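Local coordinates for adhesion G-protein coupled receptor G6 (Danio rerio, PDB 6V55) that acts as an adhesion G-protein-coupled receptor linked to myelination, with a large, calcium-binding, multidomain extracellular region, at residues I131-T144 and Y241-G253. Numbering follows the deposited sequence.
Sequences ILRVSNSISIPVLT and YTLQSGGLLQIAG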
ATOM      1  N   ILE A 131       5.635 -34.601 -27.128  1.00 66.24           N
ATOM      2  CA  ILE A 131       6.039 -35.545 -26.097  1.00 58.84           C
ATOM      3  C   ILE A 131       5.863 -34.875 -24.744  1.00 54.25           C
ATOM      4  O   ILE A 131       6.416 -33.800 -24.491  1.00 55.40           O
ATOM      5  CB  ILE A 131       7.491 -36.003 -26.319  1.00 59.18           C
ATOM      6  CG1 ILE A 131       7.608 -36.784 -27.634  1.00 56.57           C
ATOM      7  CG2 ILE A 131       7.988 -36.873 -25.169  1.00 61.16           C
ATOM      8  CD1 ILE A 131       8.374 -36.062 -28.711  1.00 54.27           C
ATOM      9  N   LEU A 132       5.093 -35.513 -23.872  1.00 53.26           N
ATOM     10  CA  LEU A 132       4.809 -35.001 -22.533  1.00 54.84           C
ATOM     11  C   LEU A 132       5.498 -35.943 -21.548  1.00 53.33           C
ATOM     12  O   LEU A 132       4.899 -36.885 -21.019  1.00 51.48           O
ATOM     13  CB  LEU A 132       3.305 -34.906 -22.291  1.00 56.66           C
ATOM     14  CG  LEU A 132       2.603 -33.691 -22.898  1.00 56.64           C
ATOM     15  CD1 LEU A 132       2.163 -33.914 -24.332  1.00 55.61           C
ATOM     16  CD2 LEU A 132       1.411 -33.342 -22.054  1.00 55.83           C
ATOM     17  N   ARG A 133       6.783 -35.681 -21.317  1.00 49.53           N
ATOM     18  CA  ARG A 133       7.682 -36.636 -20.696  1.00 41.84           C
ATOM     19  C   ARG A 133       8.146 -36.175 -19.325  1.00 36.52           C
ATOM     20  O   ARG A 133       8.064 -34.996 -18.968  1.00 30.60           O
ATOM     21  CB  ARG A 133       8.919 -36.871 -21.564  1.00 41.74           C
ATOM     22  CG  ARG A 133       9.641 -35.598 -21.943  1.00 43.75           C
ATOM     23  CD  ARG A 133      11.083 -35.857 -22.397  1.00 48.73           C
ATOM     24  NE  ARG A 133      11.977 -36.364 -21.348  1.00 50.40           N
ATOM     25  CZ  ARG A 133      13.148 -36.953 -21.598  1.00 55.84           C
ATOM     26  NH1 ARG A 133      13.539 -37.114 -22.857  1.00 54.89           N
ATOM     27  NH2 ARG A 133      13.924 -37.401 -20.607  1.00 59.77           N
ATOM     28  N   VAL A 134       8.627 -37.156 -18.557  1.00 38.42           N
ATOM     29  CA  VAL A 134       9.491 -36.878 -17.419  1.00 36.60           C
ATOM     30  C   VAL A 134      10.743 -36.175 -17.933  1.00 36.84           C
ATOM     31  O   VAL A 134      11.270 -36.519 -19.000  1.00 37.46           O
ATOM     32  CB  VAL A 134       9.789 -38.193 -16.675  1.00 32.84           C
ATOM     33  CG1 VAL A 134      10.713 -37.997 -15.488  1.00 30.20           C
ATOM     34  CG2 VAL A 134       8.479 -38.794 -16.192  1.00 30.69           C
ATOM     35  N   SER A 135      11.174 -35.130 -17.229  1.00 37.31           N
ATOM     36  CA  SER A 135      12.283 -34.355 -17.762  1.00 38.59           C
ATOM     37  C   SER A 135      13.603 -35.050 -17.461  1.00 38.33           C
ATOM     38  O   SER A 135      13.712 -35.867 -16.538  1.00 38.83           O
ATOM     39  CB  SER A 135      12.285 -32.929 -17.204  1.00 40.48           C
ATOM     40  OG  SER A 135      13.192 -32.764 -16.156  1.00 42.30           O
ATOM     41  N   ASN A 136      14.633 -34.686 -18.231  1.00 41.07           N
ATOM     42  CA  ASN A 136      15.940 -35.333 -18.097  1.00 44.57           C
ATOM     43  C   ASN A 136      16.719 -34.895 -16.858  1.00 39.42           C
ATOM     44  O   ASN A 136      17.748 -35.519 -16.560  1.00 34.73           O
ATOM     45  CB  ASN A 136      16.776 -35.101 -19.351  1.00 51.60           C
ATOM     46  CG  ASN A 136      16.677 -33.678 -19.864  1.00 60.40           C
ATOM     47  OD1 ASN A 136      16.292 -32.755 -19.130  1.00 60.74           O
ATOM     48  ND2 ASN A 136      16.999 -33.492 -21.146  1.00 63.62           N
ATOM     49  N   SER A 137      16.225 -33.877 -16.121  1.00 41.70           N
ATOM     50  CA  SER A 137      16.606 -33.628 -14.726  1.00 43.65           C
ATOM     51  C   SER A 137      16.468 -34.871 -13.835  1.00 45.80           C
ATOM     52  O   SER A 137      17.268 -35.065 -12.909  1.00 45.77           O
ATOM     53  CB  SER A 137      15.751 -32.468 -14.180  1.00 42.76           C
ATOM     54  OG  SER A 137      15.675 -32.437 -12.766  1.00 44.79           O
ATOM     55  N   ILE A 138      15.487 -35.737 -14.119  1.00 46.82           N
ATOM     56  CA  ILE A 138      15.251 -36.963 -13.365  1.00 43.49           C
ATOM     57  C   ILE A 138      15.862 -38.150 -14.109  1.00 41.35           C
ATOM     58  O   ILE A 138      15.647 -38.318 -15.319  1.00 37.46           O
ATOM     59  CB  ILE A 138      13.744 -37.168 -13.128  1.00 40.63           C
ATOM     60  CG1 ILE A 138      13.123 -35.872 -12.575  1.00 35.92           C
ATOM     61  CG2 ILE A 138      13.508 -38.334 -12.196  1.00 39.13           C
ATOM     62  CD1 ILE A 138      13.751 -35.396 -11.252  1.00 36.48           C
ATOM     63  N   SER A 139      16.628 -38.970 -13.383  1.00 43.41           N
ATOM     64  CA  SER A 139      17.176 -40.225 -13.891  1.00 46.44           C
ATOM     65  C   SER A 139      16.353 -41.381 -13.343  1.00 46.62           C
ATOM     66  O   SER A 139      16.302 -41.590 -12.123  1.00 48.16           O
ATOM     67  CB  SER A 139      18.643 -40.400 -13.491  1.00 49.77           C
ATOM     68  OG  SER A 139      18.896 -39.887 -12.188  1.00 53.38           O
ATOM     69  N   ILE A 140      15.729 -42.139 -14.239  1.00 44.10           N
ATOM     70  CA  ILE A 140      14.914 -43.280 -13.835  1.00 40.72           C
ATOM     71  C   ILE A 140      15.825 -44.484 -13.629  1.00 37.60           C
ATOM     72  O   ILE A 140      16.484 -44.930 -14.584  1.00 37.18           O
ATOM     73  CB  ILE A 140      13.814 -43.590 -14.864  1.00 39.18           C
ATOM     74  CG1 ILE A 140      12.861 -42.403 -15.001  1.00 39.38           C
ATOM     75  CG2 ILE A 140      13.042 -44.823 -14.456  1.00 32.95           C
ATOM     76  CD1 ILE A 140      12.002 -42.497 -16.226  1.00 40.48           C
ATOM     77  N   PRO A 141      15.870 -45.057 -12.426  1.00 33.67           N
ATOM     78  CA  PRO A 141      16.805 -46.144 -12.139  1.00 34.28           C
ATOM     79  C   PRO A 141      16.392 -47.452 -12.796  1.00 35.67           C
ATOM     80  O   PRO A 141      15.405 -47.542 -13.521  1.00 37.37           O
ATOM     81  CB  PRO A 141      16.729 -46.270 -10.616  1.00 34.73           C
ATOM     82  CG  PRO A 141      15.385 -45.761 -10.268  1.00 32.26           C
ATOM     83  CD  PRO A 141      15.150 -44.631 -11.214  1.00 32.01           C
ATOM     84  N   VAL A 142      17.203 -48.470 -12.534  1.00 37.29           N
ATOM     85  CA  VAL A 142      16.837 -49.841 -12.832  1.00 35.88           C
ATOM     86  C   VAL A 142      15.710 -50.254 -11.897  1.00 35.22           C
ATOM     87  O   VAL A 142      15.796 -50.031 -10.682  1.00 34.33           O
ATOM     88  CB  VAL A 142      18.072 -50.741 -12.705  1.00 35.33           C
ATOM     89  CG1 VAL A 142      17.692 -52.204 -12.551  1.00 35.95           C
ATOM     90  CG2 VAL A 142      18.976 -50.516 -13.924  1.00 35.63           C
ATOM     91  N   LEU A 143      14.629 -50.806 -12.465  1.00 37.36           N
ATOM     92  CA  LEU A 143      13.434 -51.189 -11.721  1.00 35.06           C
ATOM     93  C   LEU A 143      13.236 -52.703 -11.790  1.00 35.78           C
ATOM     94  O   LEU A 143      13.170 -53.290 -12.882  1.00 36.38           O
ATOM     95  CB  LEU A 143      12.199 -50.454 -12.247  1.00 34.83           C
ATOM     96  CG  LEU A 143      12.124 -48.937 -11.997  1.00 34.05           C
ATOM     97  CD1 LEU A 143      11.061 -48.296 -12.865  1.00 33.98           C
ATOM     98  CD2 LEU A 143      11.883 -48.600 -10.524  1.00 33.47           C
ATOM     99  N   THR A 144      13.175 -53.329 -10.617  1.00 35.74           N
ATOM    100  CA  THR A 144      12.684 -54.690 -10.456  1.00 36.32           C
ATOM    101  C   THR A 144      11.400 -54.732  -9.639  1.00 36.06           C
ATOM    102  O   THR A 144      10.925 -55.825  -9.303  1.00 36.47           O
ATOM    103  CB  THR A 144      13.754 -55.574  -9.802  1.00 36.59           C
ATOM    104  OG1 THR A 144      14.303 -54.918  -8.651  1.00 35.98           O
ATOM    105  CG2 THR A 144      14.852 -55.846 -10.788  1.00 37.05           C
ATOM    106  N   TYR A 241      12.020 -60.242 -16.762  1.00 40.92           N
ATOM    107  CA  TYR A 241      12.403 -58.933 -17.262  1.00 40.44           C
ATOM    108  C   TYR A 241      12.838 -58.000 -16.146  1.00 39.64           C
ATOM    109  O   TYR A 241      12.399 -58.100 -15.000  1.00 39.31           O
ATOM    110  CB  TYR A 241      11.260 -58.295 -18.046  1.00 40.35           C
ATOM    111  CG  TYR A 241      10.893 -59.124 -19.241  1.00 44.14           C
ATOM    112  CD1 TYR A 241      11.746 -59.206 -20.337  1.00 43.76           C
ATOM    113  CD2 TYR A 241       9.707 -59.863 -19.262  1.00 47.40           C
ATOM    114  CE1 TYR A 241      11.415 -59.988 -21.440  1.00 46.11           C
ATOM    115  CE2 TYR A 241       9.369 -60.645 -20.355  1.00 47.38           C
ATOM    116  CZ  TYR A 241      10.228 -60.700 -21.439  1.00 49.12           C
ATOM    117  OH  TYR A 241       9.899 -61.476 -22.525  1.00 54.82           O
ATOM    118  N   THR A 242      13.708 -57.074 -16.516  1.00 39.68           N
ATOM    119  CA  THR A 242      14.174 -56.011 -15.645  1.00 42.35           C
ATOM    120  C   THR A 242      14.049 -54.715 -16.427  1.00 39.33           C
ATOM    121  O   THR A 242      14.413 -54.666 -17.606  1.00 40.49           O
ATOM    122  CB  THR A 242      15.632 -56.264 -15.217  1.00 44.76           C
ATOM    123  OG1 THR A 242      15.735 -57.548 -14.578  1.00 40.78           O
ATOM    124  CG2 THR A 242      16.140 -55.178 -14.279  1.00 37.81           C
ATOM    125  N   LEU A 243      13.512 -53.680 -15.797  1.00 37.47           N
ATOM    126  CA  LEU A 243      13.392 -52.398 -16.476  1.00 37.07           C
ATOM    127  C   LEU A 243      14.718 -51.656 -16.348  1.00 36.72           C
ATOM    128  O   LEU A 243      15.155 -51.363 -15.233  1.00 36.26           O
ATOM    129  CB  LEU A 243      12.233 -51.599 -15.882  1.00 36.47           C
ATOM    130  CG  LEU A 243      10.890 -52.338 -15.784  1.00 36.74           C
ATOM    131  CD1 LEU A 243       9.818 -51.474 -15.131  1.00 36.10           C
ATOM    132  CD2 LEU A 243      10.444 -52.808 -17.155  1.00 37.39           C
ATOM    133  N   GLN A 244      15.367 -51.368 -17.476  1.00 36.97           N
ATOM    134  CA  GLN A 244      16.702 -50.795 -17.423  1.00 36.73           C
ATOM    135  C   GLN A 244      16.667 -49.302 -17.101  1.00 41.52           C
ATOM    136  O   GLN A 244      15.619 -48.646 -17.123  1.00 40.81           O
ATOM    137  CB  GLN A 244      17.445 -51.010 -18.737  1.00 37.78           C
ATOM    138  CG  GLN A 244      18.384 -52.229 -18.765  1.00 40.20           C
ATOM    139  CD  GLN A 244      19.510 -52.187 -17.722  1.00 44.79           C
ATOM    140  OE1 GLN A 244      20.037 -51.120 -17.378  1.00 37.01           O
ATOM    141  NE2 GLN A 244      19.898 -53.368 -17.230  1.00 48.52           N
ATOM    142  N   SER A 245      17.856 -48.771 -16.815  1.00 43.16           N
ATOM    143  CA  SER A 245      18.052 -47.372 -16.467  1.00 41.75           C
ATOM    144  C   SER A 245      17.832 -46.455 -17.667  1.00 36.60           C
ATOM    145  O   SER A 245      17.753 -46.892 -18.826  1.00 36.04           O
ATOM    146  CB  SER A 245      19.466 -47.146 -15.936  1.00 45.92           C
ATOM    147  OG  SER A 245      19.518 -47.260 -14.529  1.00 50.54           O
ATOM    148  N   GLY A 246      17.735 -45.161 -17.352  1.00 34.43           N
ATOM    149  CA  GLY A 246      17.924 -44.084 -18.307  1.00 39.92           C
ATOM    150  C   GLY A 246      16.901 -43.986 -19.414  1.00 46.34           C
ATOM    151  O   GLY A 246      17.253 -43.632 -20.545  1.00 50.97           O
ATOM    152  N   GLY A 247      15.643 -44.310 -19.128  1.00 44.35           N
ATOM    153  CA  GLY A 247      14.619 -44.339 -20.143  1.00 42.86           C
ATOM    154  C   GLY A 247      13.785 -43.063 -20.186  1.00 40.61           C
ATOM    155  O   GLY A 247      13.987 -42.114 -19.431  1.00 38.32           O
ATOM    156  N   LEU A 248      12.811 -43.076 -21.102  1.00 39.79           N
ATOM    157  CA  LEU A 248      11.909 -41.957 -21.347  1.00 39.04           C
ATOM    158  C   LEU A 248      10.510 -42.372 -20.910  1.00 40.39           C
ATOM    159  O   LEU A 248       9.842 -43.157 -21.600  1.00 41.89           O
ATOM    160  CB  LEU A 248      11.933 -41.572 -22.825  1.00 37.77           C
ATOM    161  CG  LEU A 248      11.584 -40.133 -23.209  1.00 39.08           C
ATOM    162  CD1 LEU A 248      12.293 -39.783 -24.506  1.00 40.17           C
ATOM    163  CD2 LEU A 248      10.083 -39.913 -23.370  1.00 38.90           C
ATOM    164  N   LEU A 249      10.056 -41.830 -19.783  1.00 36.94           N
ATOM    165  CA  LEU A 249       8.691 -42.055 -19.327  1.00 35.16           C
ATOM    166  C   LEU A 249       7.844 -40.880 -19.787  1.00 40.77           C
ATOM    167  O   LEU A 249       8.241 -39.726 -19.598  1.00 43.92           O
ATOM    168  CB  LEU A 249       8.627 -42.204 -17.806  1.00 32.69           C
ATOM    169  CG  LEU A 249       7.227 -42.271 -17.196  1.00 32.49           C
ATOM    170  CD1 LEU A 249       6.465 -43.443 -17.767  1.00 33.18           C
ATOM    171  CD2 LEU A 249       7.308 -42.377 -15.693  1.00 32.07           C
ATOM    172  N   GLN A 250       6.688 -41.175 -20.393  1.00 42.35           N
ATOM    173  CA  GLN A 250       5.823 -40.130 -20.924  1.00 43.04           C
ATOM    174  C   GLN A 250       4.354 -40.453 -20.705  1.00 45.89           C
ATOM    175  O   GLN A 250       3.959 -41.616 -20.570  1.00 48.91           O
ATOM    176  CB  GLN A 250       6.049 -39.904 -22.414  1.00 44.06           C
ATOM    177  CG  GLN A 250       5.817 -41.110 -23.262  1.00 47.34           C
ATOM    178  CD  GLN A 250       6.132 -40.834 -24.697  1.00 53.82           C
ATOM    179  OE1 GLN A 250       5.513 -39.965 -25.324  1.00 57.84           O
ATOM    180  NE2 GLN A 250       7.108 -41.560 -25.236  1.00 55.03           N
ATOM    181  N   ILE A 251       3.554 -39.379 -20.679  1.00 49.13           N
ATOM    182  CA  ILE A 251       2.099 -39.472 -20.636  1.00 49.84           C
ATOM    183  C   ILE A 251       1.621 -39.992 -21.983  1.00 49.76           C
ATOM    184  O   ILE A 251       2.154 -39.590 -23.030  1.00 51.06           O
ATOM    185  CB  ILE A 251       1.509 -38.089 -20.296  1.00 50.51           C
ATOM    186  CG1 ILE A 251       2.150 -37.542 -19.011  1.00 55.63           C
ATOM    187  CG2 ILE A 251      -0.022 -38.092 -20.231  1.00 50.01           C
ATOM    188  CD1 ILE A 251       1.531 -38.025 -17.742  1.00 57.33           C
ATOM    189  N   ALA A 252       0.640 -40.913 -21.950  1.00 47.48           N
ATOM    190  CA  ALA A 252       0.095 -41.676 -23.074  1.00 47.27           C
ATOM    191  C   ALA A 252       1.215 -42.377 -23.817  1.00 47.27           C
ATOM    192  O   ALA A 252       1.740 -43.383 -23.336  1.00 51.32           O
ATOM    193  CB  ALA A 252      -0.725 -40.798 -24.023  1.00 49.71           C
ATOM    194  N   GLY A 253       1.645 -41.810 -24.938  1.00 48.00           N
ATOM    195  CA  GLY A 253       2.798 -42.336 -25.640  1.00 51.97           C
ATOM    196  C   GLY A 253       2.505 -43.575 -26.472  1.00 56.34           C
ATOM    197  O   GLY A 253       1.355 -43.991 -26.674  1.00 54.07           O
TER
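Leu249 and Val134 meet in the pentraxin-family domain, a concanavalin-like beta sandwich, and illustrate how a loop-rich segment is held along an edge strand of such a sandwich. Val134 CG2 lies 3.8 Å from Leu249 CB, and Ile140 CD1 reaches the same CB at 3.7 Å, its side chain crossing that of Leu249 at about a right angle. Ile140 gets there because CG1 sits anti to the carbonyl carbon and the chain then extends (chi2 165°). Phe164 of one sheet and Phe273 and Leu275 of the other also pack on Leu249, so this buried leucine lies between the two sheets.

Around this core, two patches of backbone bonding fix the segments. Around Arg133, Leu132 O accepts from Ile251 N (2.9 Å) and Val134 N gives to Leu249 O (2.8 Å), which ties 131-144 to strand 248-251, the outer strand of its five-stranded sheet; Arg133 also bonds to Thr305 through its backbone. Farther along, Leu143 and Leu243 form an antiparallel hydrogen-bonded pair, their CB atoms 3.8 Å apart. Between the patches, the chain loops away from 241-253 at 135-139 before Ile140 O accepts from Gly246 N.

At the more exposed end, Thr242 CG2 touches Val142 CG1 and Thr144 CG2, while its OG1 hydrogen-bonds to Lys217 NZ. At the other end Leu248 lies over the guanidinium of Arg133: the bend at chi3 (-66°) turns the guanidinium across the leucine, whose CG stands 3.6 Å above one face, offset toward the rim, and whose CD1 lies 3.4 Å from Arg133 NH1.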